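Local coordinates for protein cephalosporin acylase (Bacillus halodurans, PDB 2NLZ) that is named a cephalosporin acylase and probably cleaves amide bonds as an Ntn hydrolase of the gamma-glutamyltranspeptidase family, its substrate not established, at residues D[69-74]-D[393-398]; D[257-262]-D[286-291]; D[280-285]-D[335-340]. The protein carries 1 engineered substitution. All blocks are in the same frame, centred on the assembly; numbering follows the deposited sequence.

Contact 1: residues D[69-74]-D[393-398]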
# COMPACT_ATOMS: atom_id res chain seq x y z
N GLY D 69 7.61 -37.23 20.72
CA GLY D 69 8.53 -37.99 19.89
C GLY D 69 9.39 -37.17 18.94
O GLY D 69 9.83 -37.68 17.91
N SER D 70 9.63 -35.91 19.30
CA SER D 70 10.49 -35.02 18.52
C SER D 70 11.94 -35.18 18.91
O SER D 70 12.24 -35.82 19.91
CB SER D 70 10.10 -33.56 18.77
OG SER D 70 8.85 -33.25 18.17
N ASP D 71 12.85 -34.62 18.12
CA ASP D 71 14.14 -34.25 18.70
C ASP D 71 14.27 -32.73 18.82
O ASP D 71 13.41 -32.01 18.31
CB ASP D 71 15.38 -34.95 18.09
CG ASP D 71 15.33 -35.07 16.60
OD1 ASP D 71 15.90 -36.05 16.10
OD2 ASP D 71 14.75 -34.19 15.93
N ALA D 72 15.30 -32.26 19.52
CA ALA D 72 15.45 -30.85 19.87
C ALA D 72 16.87 -30.33 19.72
O ALA D 72 17.81 -31.10 19.60
CB ALA D 72 14.96 -30.62 21.29
N PHE D 73 17.03 -29.01 19.72
CA PHE D 73 18.34 -28.36 19.70
C PHE D 73 18.30 -27.09 20.55
O PHE D 73 17.25 -26.43 20.65
CB PHE D 73 18.75 -27.98 18.28
CG PHE D 73 19.30 -29.12 17.46
CD1 PHE D 73 20.66 -29.33 17.38
CD2 PHE D 73 18.45 -29.95 16.73
CE1 PHE D 73 21.17 -30.36 16.60
CE2 PHE D 73 18.95 -30.99 15.95
CZ PHE D 73 20.31 -31.19 15.88
N ALA D 74 19.44 -26.72 21.15
CA ALA D 74 19.49 -25.51 21.97
C ALA D 74 20.84 -24.81 21.97
O ALA D 74 21.89 -25.46 21.98
CB ALA D 74 19.05 -25.79 23.40
N ALA D 393 3.67 -38.76 19.43
CA ALA D 393 3.74 -38.73 17.99
C ALA D 393 5.21 -38.78 17.58
O ALA D 393 5.98 -37.87 17.89
CB ALA D 393 3.09 -37.48 17.47
N MET D 394 5.58 -39.85 16.90
CA MET D 394 6.97 -40.08 16.52
C MET D 394 7.35 -39.26 15.30
O MET D 394 6.59 -39.17 14.34
CB MET D 394 7.22 -41.56 16.27
CG MET D 394 6.90 -42.43 17.47
SD MET D 394 8.02 -42.19 18.87
CE MET D 394 9.40 -43.23 18.37
N GLN D 395 8.54 -38.67 15.36
CA GLN D 395 9.09 -37.89 14.25
C GLN D 395 9.36 -38.73 13.00
O GLN D 395 9.48 -39.95 13.07
CB GLN D 395 10.38 -37.22 14.71
CG GLN D 395 11.50 -38.17 15.10
CD GLN D 395 12.77 -37.44 15.44
OE1 GLN D 395 12.89 -36.25 15.17
NE2 GLN D 395 13.74 -38.15 16.02
N ASN D 396 9.47 -38.07 11.85
CA ASN D 396 9.91 -38.75 10.63
C ASN D 396 11.27 -38.26 10.11
O ASN D 396 11.54 -38.31 8.92
CB ASN D 396 8.83 -38.73 9.52
CG ASN D 396 8.69 -37.37 8.85
OD1 ASN D 396 8.77 -36.32 9.49
ND2 ASN D 396 8.45 -37.39 7.55
N ARG D 397 12.12 -37.83 11.04
CA ARG D 397 13.45 -37.26 10.73
C ARG D 397 14.36 -38.08 9.81
O ARG D 397 15.11 -37.50 9.04
CB ARG D 397 14.19 -36.92 12.02
CG ARG D 397 15.50 -36.18 11.83
CD ARG D 397 15.35 -34.92 11.00
NE ARG D 397 14.40 -33.98 11.59
CZ ARG D 397 14.23 -32.74 11.14
NH1 ARG D 397 14.95 -32.30 10.11
NH2 ARG D 397 13.35 -31.94 11.74
N GLY D 398 14.26 -39.40 9.86
CA GLY D 398 15.05 -40.28 9.00
C GLY D 398 14.79 -40.13 7.51
O GLY D 398 15.58 -40.62 6.69

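Contact 2: residues D[257-262]-D[286-291]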
# COMPACT_ATOMS: atom_id res chain seq x y z
N ILE D 257 30.81 -17.10 13.04
CA ILE D 257 31.36 -16.32 11.96
C ILE D 257 31.41 -14.90 12.51
O ILE D 257 30.53 -14.52 13.29
CB ILE D 257 30.43 -16.41 10.71
CG1 ILE D 257 30.88 -17.56 9.79
CG2 ILE D 257 30.32 -15.07 9.95
CD1 ILE D 257 32.38 -17.61 9.51
N ASP D 258 32.44 -14.14 12.15
CA ASP D 258 32.44 -12.72 12.45
C ASP D 258 31.67 -12.02 11.35
O ASP D 258 32.11 -11.99 10.21
CB ASP D 258 33.85 -12.15 12.54
CG ASP D 258 33.88 -10.70 13.02
OD1 ASP D 258 33.51 -9.79 12.24
OD2 ASP D 258 34.27 -10.48 14.18
N TYR D 259 30.50 -11.48 11.70
CA TYR D 259 29.72 -10.70 10.74
C TYR D 259 29.66 -9.23 11.16
O TYR D 259 28.79 -8.81 11.94
CB TYR D 259 28.32 -11.28 10.51
CG TYR D 259 27.65 -10.69 9.29
CD1 TYR D 259 27.99 -11.11 8.02
CD2 TYR D 259 26.69 -9.68 9.42
CE1 TYR D 259 27.40 -10.56 6.89
CE2 TYR D 259 26.10 -9.12 8.30
CZ TYR D 259 26.46 -9.57 7.04
OH TYR D 259 25.87 -9.02 5.90
N ARG D 260 30.62 -8.46 10.63
CA ARG D 260 30.72 -7.02 10.82
C ARG D 260 30.80 -6.63 12.29
O ARG D 260 30.13 -5.70 12.74
CB ARG D 260 29.56 -6.29 10.12
CG ARG D 260 29.19 -6.95 8.81
CD ARG D 260 28.57 -6.00 7.85
NE ARG D 260 28.08 -6.69 6.67
CZ ARG D 260 28.79 -6.85 5.56
NH1 ARG D 260 30.02 -6.38 5.48
NH2 ARG D 260 28.26 -7.50 4.52
N GLY D 261 31.64 -7.37 13.03
CA GLY D 261 31.89 -7.12 14.45
C GLY D 261 31.15 -8.04 15.39
O GLY D 261 31.64 -8.38 16.48
N TYR D 262 29.94 -8.42 14.98
CA TYR D 262 29.11 -9.37 15.70
C TYR D 262 29.59 -10.79 15.41
O TYR D 262 30.32 -11.02 14.45
CB TYR D 262 27.64 -9.23 15.27
CG TYR D 262 26.97 -7.93 15.67
CD1 TYR D 262 26.13 -7.87 16.78
CD2 TYR D 262 27.17 -6.75 14.93
CE1 TYR D 262 25.51 -6.69 17.15
CE2 TYR D 262 26.55 -5.56 15.29
CZ TYR D 262 25.72 -5.54 16.41
OH TYR D 262 25.10 -4.37 16.79
N PHE D 286 30.77 -8.08 0.38
CA PHE D 286 30.08 -6.94 -0.22
C PHE D 286 29.64 -5.95 0.85
O PHE D 286 29.37 -6.33 1.99
CB PHE D 286 28.82 -7.41 -0.96
CG PHE D 286 29.06 -8.47 -1.99
CD1 PHE D 286 29.92 -8.25 -3.07
CD2 PHE D 286 28.39 -9.69 -1.91
CE1 PHE D 286 30.12 -9.23 -4.04
CE2 PHE D 286 28.58 -10.68 -2.88
CZ PHE D 286 29.45 -10.45 -3.95
N GLU D 287 29.57 -4.68 0.47
CA GLU D 287 28.94 -3.66 1.30
C GLU D 287 27.49 -3.53 0.84
O GLU D 287 27.14 -3.99 -0.25
CB GLU D 287 29.69 -2.32 1.20
CG GLU D 287 31.20 -2.37 1.51
CD GLU D 287 31.51 -2.72 2.96
OE1 GLU D 287 30.76 -2.28 3.86
OE2 GLU D 287 32.52 -3.41 3.20
N PHE D 288 26.63 -2.91 1.65
CA PHE D 288 25.20 -2.80 1.31
C PHE D 288 24.61 -1.40 1.51
O PHE D 288 24.17 -0.76 0.54
CB PHE D 288 24.39 -3.84 2.08
CG PHE D 288 24.73 -5.25 1.71
CD1 PHE D 288 24.29 -5.79 0.52
CD2 PHE D 288 25.53 -6.02 2.54
CE1 PHE D 288 24.62 -7.08 0.16
CE2 PHE D 288 25.86 -7.32 2.18
CZ PHE D 288 25.41 -7.85 0.98
N TYR D 289 24.62 -0.96 2.77
CA TYR D 289 24.14 0.37 3.20
C TYR D 289 22.61 0.45 3.32
O TYR D 289 22.11 0.86 4.37
CB TYR D 289 24.73 1.52 2.37
CG TYR D 289 26.25 1.49 2.25
CD1 TYR D 289 27.07 1.68 3.37
CD2 TYR D 289 26.87 1.26 1.02
CE1 TYR D 289 28.46 1.64 3.26
CE2 TYR D 289 28.26 1.23 0.89
CZ TYR D 289 29.04 1.42 2.02
OH TYR D 289 30.41 1.38 1.89
N HIS D 290 21.88 0.07 2.27
CA HIS D 290 20.41 -0.03 2.38
C HIS D 290 19.79 -1.38 2.00
O HIS D 290 20.23 -2.03 1.04
CB HIS D 290 19.70 1.12 1.66
CG HIS D 290 18.27 1.28 2.08
ND1 HIS D 290 17.90 1.87 3.26
CD2 HIS D 290 17.12 0.89 1.47
CE1 HIS D 290 16.58 1.86 3.37
NE2 HIS D 290 16.08 1.27 2.29
N LYS D 291 18.75 -1.78 2.74
CA LYS D 291 18.10 -3.08 2.60
C LYS D 291 17.30 -3.29 1.32
O LYS D 291 17.45 -4.31 0.64
CB LYS D 291 17.17 -3.33 3.78
CG LYS D 291 16.33 -4.59 3.63
CD LYS D 291 15.58 -4.87 4.90
CE LYS D 291 14.54 -5.98 4.72
NZ LYS D 291 15.10 -7.31 4.32

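Contact 3: residues D[280-285]-D[335-340]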
# COMPACT_ATOMS: atom_id res chain seq x y z
N LEU D 280 26.45 -16.04 5.07
CA LEU D 280 26.87 -14.76 5.65
C LEU D 280 28.32 -14.44 5.32
O LEU D 280 28.68 -13.28 5.10
CB LEU D 280 26.66 -14.70 7.18
CG LEU D 280 25.40 -14.05 7.77
CD1 LEU D 280 24.76 -13.07 6.79
CD2 LEU D 280 24.39 -15.10 8.19
N ASN D 281 29.15 -15.49 5.28
CA ASN D 281 30.58 -15.35 5.03
C ASN D 281 30.89 -14.97 3.59
O ASN D 281 31.83 -14.22 3.32
CB ASN D 281 31.29 -16.65 5.41
CG ASN D 281 32.61 -16.40 6.10
OD1 ASN D 281 32.78 -15.41 6.81
ND2 ASN D 281 33.55 -17.33 5.90
N ILE D 282 30.11 -15.51 2.66
CA ILE D 282 30.17 -15.11 1.26
C ILE D 282 29.71 -13.65 1.12
O ILE D 282 30.39 -12.82 0.52
CB ILE D 282 29.30 -16.03 0.37
CG1 ILE D 282 29.85 -17.46 0.37
CG2 ILE D 282 29.27 -15.53 -1.04
CD1 ILE D 282 28.87 -18.52 -0.10
N VAL D 283 28.56 -13.33 1.70
CA VAL D 283 27.95 -12.01 1.53
C VAL D 283 28.73 -10.89 2.26
O VAL D 283 28.65 -9.72 1.90
CB VAL D 283 26.44 -12.04 1.92
CG1 VAL D 283 26.18 -11.45 3.31
CG2 VAL D 283 25.62 -11.32 0.88
N LYS D 284 29.50 -11.29 3.28
CA LYS D 284 30.39 -10.43 4.08
C LYS D 284 31.31 -9.52 3.27
O LYS D 284 31.63 -8.41 3.70
CB LYS D 284 31.26 -11.35 4.93
CG LYS D 284 31.85 -10.77 6.17
CD LYS D 284 32.16 -11.93 7.11
CE LYS D 284 33.64 -12.29 7.16
NZ LYS D 284 34.30 -11.71 8.37
N GLY D 285 31.76 -10.00 2.11
CA GLY D 285 32.69 -9.26 1.26
C GLY D 285 32.09 -8.12 0.46
O GLY D 285 32.82 -7.30 -0.09
N THR D 335 35.72 -16.25 -0.35
CA THR D 335 36.22 -15.52 -1.52
C THR D 335 36.05 -16.32 -2.82
O THR D 335 35.64 -15.76 -3.84
CB THR D 335 37.71 -15.09 -1.33
OG1 THR D 335 37.89 -14.53 -0.03
CG2 THR D 335 38.12 -14.05 -2.37
N GLU D 336 36.35 -17.62 -2.77
CA GLU D 336 36.21 -18.51 -3.93
C GLU D 336 34.79 -18.61 -4.49
O GLU D 336 34.59 -18.56 -5.70
CB GLU D 336 36.73 -19.91 -3.59
CG GLU D 336 38.21 -20.12 -3.85
CD GLU D 336 38.49 -20.44 -5.29
OE1 GLU D 336 38.09 -21.53 -5.74
OE2 GLU D 336 39.11 -19.60 -5.98
N ARG D 337 33.82 -18.76 -3.60
CA ARG D 337 32.41 -18.85 -3.97
C ARG D 337 31.87 -17.50 -4.42
O ARG D 337 31.07 -17.43 -5.35
CB ARG D 337 31.60 -19.35 -2.78
CG ARG D 337 32.03 -20.70 -2.22
CD ARG D 337 31.00 -21.77 -2.49
NE ARG D 337 30.96 -22.15 -3.90
CZ ARG D 337 30.03 -22.94 -4.44
NH1 ARG D 337 29.07 -23.45 -3.70
NH2 ARG D 337 30.07 -23.22 -5.74
N ARG D 338 32.31 -16.43 -3.75
CA ARG D 338 31.88 -15.05 -4.03
C ARG D 338 32.32 -14.55 -5.41
O ARG D 338 31.74 -13.62 -5.96
CB ARG D 338 32.33 -14.12 -2.89
CG ARG D 338 32.62 -12.68 -3.25
CD ARG D 338 32.63 -11.77 -2.03
NE ARG D 338 32.95 -12.47 -0.78
CZ ARG D 338 34.17 -12.55 -0.26
NH1 ARG D 338 34.36 -13.20 0.89
NH2 ARG D 338 35.20 -11.99 -0.88
N LYS D 339 33.35 -15.20 -5.96
CA LYS D 339 33.78 -14.93 -7.33
C LYS D 339 32.79 -15.49 -8.34
O LYS D 339 32.75 -15.04 -9.48
CB LYS D 339 35.18 -15.49 -7.59
CG LYS D 339 36.32 -14.58 -7.12
CD LYS D 339 37.63 -14.91 -7.84
CE LYS D 339 38.11 -16.33 -7.53
NZ LYS D 339 39.21 -16.73 -8.45
N GLU D 340 32.00 -16.48 -7.93
CA GLU D 340 31.00 -17.04 -8.82
C GLU D 340 29.72 -16.21 -8.89
O GLU D 340 28.89 -16.42 -9.77
CB GLU D 340 30.68 -18.50 -8.46
CG GLU D 340 31.83 -19.45 -8.72
CD GLU D 340 31.37 -20.82 -9.18
OE1 GLU D 340 32.02 -21.81 -8.81
OE2 GLU D 340 30.36 -20.89 -9.92

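Contact 1: residues D[69-74]-D[393-398]
G69, D71 and Q395 account for most of the buried surface where the entry to strand 71-78, a core strand of the Ntn-hydrolase fold, meets the loop after strand 392-393. By family and sequence, that loop probably corresponds to the one that follows the nucleophile strands and lines the substrate pocket in gamma-glutamyltranspeptidases. G69, with no side chain, lets the two backbones come close, its CA 3.2 Å from A393 O. Its carbonyl turns to the next residues of the loop. Q395 N donates to G69 O over 3.0 Å, arriving from above the carbonyl plane (42° out of it) and not along a lone pair. The Q395 side chain starts between the backbone N and the carbonyl carbon (chi1 63°) and then runs extended, passing G69 O with its CB and CG, which carries the amide to D71. Carboxylate and amide cross nearly at right angles, their planes 75° apart. Two weak hydrogen bonds join them: Q395 NE2 to D71 OD1 (3.0 Å) and D71 N to Q395 OE1 (3.4 Å). Q395 OE1 also lies 2.9 Å from D71 OD2, a close approach of two acceptors and not a bond. The buried carboxylate has further weak donors in G89 N and H419 NE2, while Q395 NE2 also reaches T118 O weakly. R397 NE, 4.4 Å from D71 OD2, is close enough that its charge probably favours the ionised carboxylate, though no N-H points at it; R397 NH1 bonds to T420. Around this junction, strand 71-78 pairs with strands 81-87 and 370-376, A72 and A74 pack on helix 122-133, and M394 reaches helix 223-234.

Contact 2: residues D[257-262]-D[286-291]
One arginine nitrogen, NH2 of R260, meets a tyrosine hydroxyl, a main-chain carbonyl and the rim of a phenyl ring at once. It donates to F286 O across the contact (3.0 Å), approaching nearly along the C=O axis (169°) and tilted from the guanidinium plane. Within its own segment it donates to Y259 OH at 3.2 Å, this time close to the guanidinium plane. The same NH2 comes to 3.4 Å from F288 CE2, lying near the ring plane at its edge; with guanidinium and ring 80° apart, this is an edge approach and not a cation-pi stack over the ring face. The reach comes from the tip of a beta hairpin, where a two-residue type I' turn from Y259 to Y262 joins strands 250-259 and 262-266. R260 occupies the left-handed region there, and its chain, extended from CG to NE, spans the gap to the 286-291 loop. Y259, with CG anti to the backbone N (chi1 -166°), lies beneath this start: R260 CG sits 3.7 Å above its ring, near the rim. The turn is held further by D258 OD1, which accepts from G261 N at 3.2 Å in an Asx motif. D457 gives R260 NE a salt bridge and bonds Y259 OH, while F288 also packs on V283 and on helix 294-314. E287 OE1 remains 4.5 Å from R260 NH1, off the guanidinium plane. The positive charge therefore probably rests on D457, while neutral acceptors, F286 O, Y259 OH and, weakly, K284 O, take N-H groups of the guanidinium.

Contact 3: residues D[280-285]-D[335-340]
Two helices, 274-283 and 331-338, pack here near their C-terminal ends in the helical layer outside the strands of an Ntn-hydrolase fold, with helix 294-314 beside them; the backbones come closest at I282 and R338. The apolar part belongs to I282. Its two branches divide between consecutive arginines: CG2, anti to the backbone N, touches R338 CB at 3.8 Å, whereas CD1 reaches R337 CB at 3.9 Å. Both arginines thus offer their aliphatic roots to the isoleucine, whose remaining surroundings include A303 and L306 of helix 294-314 and I341. The charged end of R337 turns elsewhere, its chain bent at chi2 and chi3. Its guanidinium makes a salt bridge to D310 and a hydrogen bond to E349 O, with a long ion pair to E340 in its plane.

R338 supplies the polar link. Its CG leaves anti to the backbone N (chi1 150°) and the chain bends at chi3 (26°), laying the guanidinium beside the 281-285 backbone. There NE donates to the backbone O of I282; N281 O lies farther along the same edge, 3.7 Å from R338 NH1, as looser packing. Carbonyls near the end of helix 274-283 would probably favour a positive group. Flat packing completes the set: G285, lacking a side chain, lets its CA lie on one guanidinium face, offset toward the rim, and T335 CA of R338's own helix covers the opposite one. The bond from R338 NE to I282 O is 2.9 Å long, with the donor on a lone pair in the carbonyl plane.

Contacts 2 and 3 form a continuous patch, their centres about 12 Å apart, because the chain running from 280-285 into 286-291 serves both. K284 probably bonds twice to the hairpin, NZ to D258 O (2.9 Å) and O to R260 NH1 (3.1 Å), and F288 CZ packs on V283 CG2 at 3.5 Å. Contact 1 stands apart, its nearest atoms about 15 Å from contact 2 and about 17 Å from contact 3. Strand 71-78 of contact 1 and strand 250-259 of contact 2 are both joined to strand 81-87. As in relatives, the nucleophile probably starts strand 359-365, neighbour of strand 370-376, which places contact 1 in that region; contacts 2 and 3 are peripheral.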